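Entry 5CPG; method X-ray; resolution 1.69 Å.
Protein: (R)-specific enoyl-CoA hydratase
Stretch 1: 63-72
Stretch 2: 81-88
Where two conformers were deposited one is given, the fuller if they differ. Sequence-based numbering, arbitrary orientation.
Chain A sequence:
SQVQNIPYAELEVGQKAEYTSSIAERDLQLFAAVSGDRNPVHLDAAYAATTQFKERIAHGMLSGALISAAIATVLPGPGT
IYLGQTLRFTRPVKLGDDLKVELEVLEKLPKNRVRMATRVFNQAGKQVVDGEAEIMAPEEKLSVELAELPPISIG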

# COMPACT_ATOMS: atom_id res chain seq x y z
N SER A 63 -1.13 6.19 0.69
CA SER A 63 -2.57 6.28 0.89
C SER A 63 -3.27 4.93 0.85
O SER A 63 -4.27 4.77 1.54
N GLY A 64 -2.77 3.98 0.05
CA GLY A 64 -3.37 2.65 0.04
C GLY A 64 -3.17 2.00 1.39
O GLY A 64 -4.03 1.35 1.91
N ALA A 65 -1.98 2.18 1.97
CA ALA A 65 -1.74 1.69 3.30
C ALA A 65 -2.73 2.27 4.33
O ALA A 65 -3.28 1.53 5.16
N LEU A 66 -2.92 3.57 4.31
CA LEU A 66 -3.83 4.23 5.27
C LEU A 66 -5.26 3.76 5.07
O LEU A 66 -5.95 3.47 6.04
N ILE A 67 -5.71 3.66 3.81
CA ILE A 67 -7.04 3.15 3.51
C ILE A 67 -7.22 1.75 4.10
O ILE A 67 -8.24 1.47 4.72
N SER A 68 -6.22 0.88 3.91
CA SER A 68 -6.38 -0.50 4.38
C SER A 68 -6.49 -0.54 5.88
O SER A 68 -7.25 -1.36 6.43
N ALA A 69 -5.76 0.33 6.57
CA ALA A 69 -5.82 0.34 8.05
C ALA A 69 -7.18 0.90 8.52
O ALA A 69 -7.73 0.44 9.54
N ALA A 70 -7.72 1.88 7.79
CA ALA A 70 -9.04 2.43 8.15
C ALA A 70 -10.08 1.34 8.07
O ALA A 70 -10.93 1.21 8.93
N ILE A 71 -10.01 0.54 7.02
CA ILE A 71 -11.02 -0.50 6.83
C ILE A 71 -10.85 -1.57 7.92
O ILE A 71 -11.80 -2.01 8.58
N ALA A 72 -9.60 -1.95 8.15
CA ALA A 72 -9.30 -3.00 9.10
C ALA A 72 -9.49 -2.64 10.55
O ALA A 72 -9.71 -3.55 11.36
N ILE A 81 -12.34 -9.16 5.70
CA ILE A 81 -11.48 -9.78 4.70
C ILE A 81 -11.38 -8.84 3.50
O ILE A 81 -12.38 -8.35 3.00
N TYR A 82 -10.15 -8.55 3.08
CA TYR A 82 -9.89 -7.65 1.95
C TYR A 82 -9.92 -8.41 0.69
O TYR A 82 -9.14 -9.36 0.52
N LEU A 83 -10.85 -8.06 -0.20
CA LEU A 83 -10.94 -8.78 -1.47
C LEU A 83 -10.32 -8.00 -2.61
O LEU A 83 -9.74 -8.60 -3.49
N GLY A 84 -10.49 -6.67 -2.63
CA GLY A 84 -9.94 -5.89 -3.73
C GLY A 84 -9.90 -4.41 -3.39
O GLY A 84 -10.65 -3.94 -2.50
N GLN A 85 -9.07 -3.68 -4.13
CA GLN A 85 -8.99 -2.24 -3.93
C GLN A 85 -8.63 -1.58 -5.23
O GLN A 85 -7.66 -1.98 -5.92
N THR A 86 -9.33 -0.48 -5.52
CA THR A 86 -8.95 0.37 -6.63
C THR A 86 -8.50 1.72 -6.11
O THR A 86 -9.06 2.23 -5.19
N LEU A 87 -7.47 2.25 -6.72
CA LEU A 87 -6.92 3.54 -6.31
C LEU A 87 -6.69 4.42 -7.51
O LEU A 87 -6.10 4.00 -8.53
N ARG A 88 -7.12 5.67 -7.41
CA ARG A 88 -6.69 6.64 -8.43
C ARG A 88 -5.96 7.74 -7.67
O ARG A 88 -6.49 8.28 -6.70

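How does the strand begin its approach to the helix? I81 directs its CA-to-CB bond away, so the contact starts with Y82, which points toward the helix and gives up more surface to it than any other strand residue. Its chi1 of -148° lies between the usual wells. The ring meets S68 and I71 obliquely: S68 CB lies 3.6 Å from Y82 CE2, and I71 CD1 lies 4.1 Å from Y82 CE1. I71 reaches the ring with an m, t side chain. S68, in rotamer p, turns its hydroxyl back to its own helix, where S68 OG donates to A65 O at 2.8 Å, leaving its CB against the ring.

What becomes of the polar groups near the middle of the strand? L83 and G84 do not touch the helix, and Q85 is the next residue to point toward it, with chi1 t and chi2 p. Its carbonyl oxygen is held within the strand, since Y82 OH donates to Q85 OE1 at 2.6 Å. Q85 NE2 donates to T86 O at 2.8 Å and is also bonded elsewhere in the structure. With these polar ends satisfied, the amide can sit against aliphatic carbon: I67 CG2 comes within 3.5 Å of Q85 OE1, and I71 CD1 within 4.3 Å of that same Q85 OE1. No hydrogen bond crosses between helix and strand.

How does the contact finish? T86 and R88 stay out of reach, whereas L87, in rotamer m, t, points toward the helix. L87 CD2 packs 3.6 Å from CD1 of I67, itself m, t with its CA-to-CB bond toward the strand. L87 CD1 lies 4.0 Å from G64 CA; a CB on G64 would come within a tight 3.2 Å of L87 CD1, so the bare glycine backbone leaves room for the leucine methyl.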

# COMPACT_ATOMS: atom_id res chain seq x y z
CB SER A 63 -3.20 7.20 -0.15
OG SER A 63 -2.85 8.55 0.10
CB ALA A 65 -0.28 1.99 3.71
CB LEU A 66 -3.73 5.76 5.11
CG LEU A 66 -2.33 6.28 5.47
CD1 LEU A 66 -2.27 7.77 5.17
CD2 LEU A 66 -2.05 6.02 6.97
CB ILE A 67 -7.28 3.11 1.99
CG1 ILE A 67 -7.54 4.54 1.50
CG2 ILE A 67 -8.47 2.21 1.64
CD1 ILE A 67 -7.47 4.70 -0.06
CB SER A 68 -5.23 -1.40 3.91
OG SER A 68 -4.02 -1.05 4.53
CB ALA A 69 -4.65 1.14 8.64
CB ALA A 70 -9.43 3.57 7.23
CB ILE A 71 -10.88 -1.12 5.44
CG1 ILE A 71 -11.24 -0.08 4.35
CG2 ILE A 71 -11.68 -2.43 5.34
CD1 ILE A 71 -11.05 -0.64 2.94
CB ALA A 72 -7.86 -3.49 8.90
CB ILE A 81 -11.99 -11.14 4.27
CG1 ILE A 81 -11.99 -12.07 5.49
CG2 ILE A 81 -11.10 -11.73 3.19
CD1 ILE A 81 -12.43 -13.48 5.16
CB TYR A 82 -8.54 -6.95 2.22
CG TYR A 82 -8.31 -5.53 1.71
CD1 TYR A 82 -9.30 -4.78 1.12
CD2 TYR A 82 -7.10 -4.92 1.96
CE1 TYR A 82 -9.03 -3.44 0.68
CE2 TYR A 82 -6.83 -3.60 1.54
CZ TYR A 82 -7.78 -2.88 0.93
OH TYR A 82 -7.44 -1.60 0.57
CB LEU A 83 -12.37 -9.11 -1.81
CG LEU A 83 -13.05 -9.97 -0.75
CD1 LEU A 83 -14.49 -10.13 -1.15
CD2 LEU A 83 -12.38 -11.34 -0.73
CB GLN A 85 -7.93 -1.93 -2.85
CG GLN A 85 -7.62 -0.45 -2.67
CD GLN A 85 -8.74 0.26 -1.92
OE1 GLN A 85 -9.10 -0.13 -0.82
NE2 GLN A 85 -9.29 1.33 -2.52
CB THR A 86 -10.11 0.52 -7.63
OG1 THR A 86 -10.50 -0.80 -8.04
CG2 THR A 86 -9.70 1.33 -8.85
CB LEU A 87 -5.57 3.35 -5.57
CG LEU A 87 -5.69 2.52 -4.29
CD1 LEU A 87 -4.27 2.08 -3.84
CD2 LEU A 87 -6.31 3.35 -3.18
CB ARG A 88 -7.88 7.17 -9.20
CG ARG A 88 -8.63 6.06 -9.93
CD ARG A 88 -9.98 6.49 -10.52
NE ARG A 88 -11.05 6.70 -9.53
CZ ARG A 88 -11.82 5.73 -9.03
NH1 ARG A 88 -11.64 4.44 -9.37
NH2 ARG A 88 -12.78 6.02 -8.18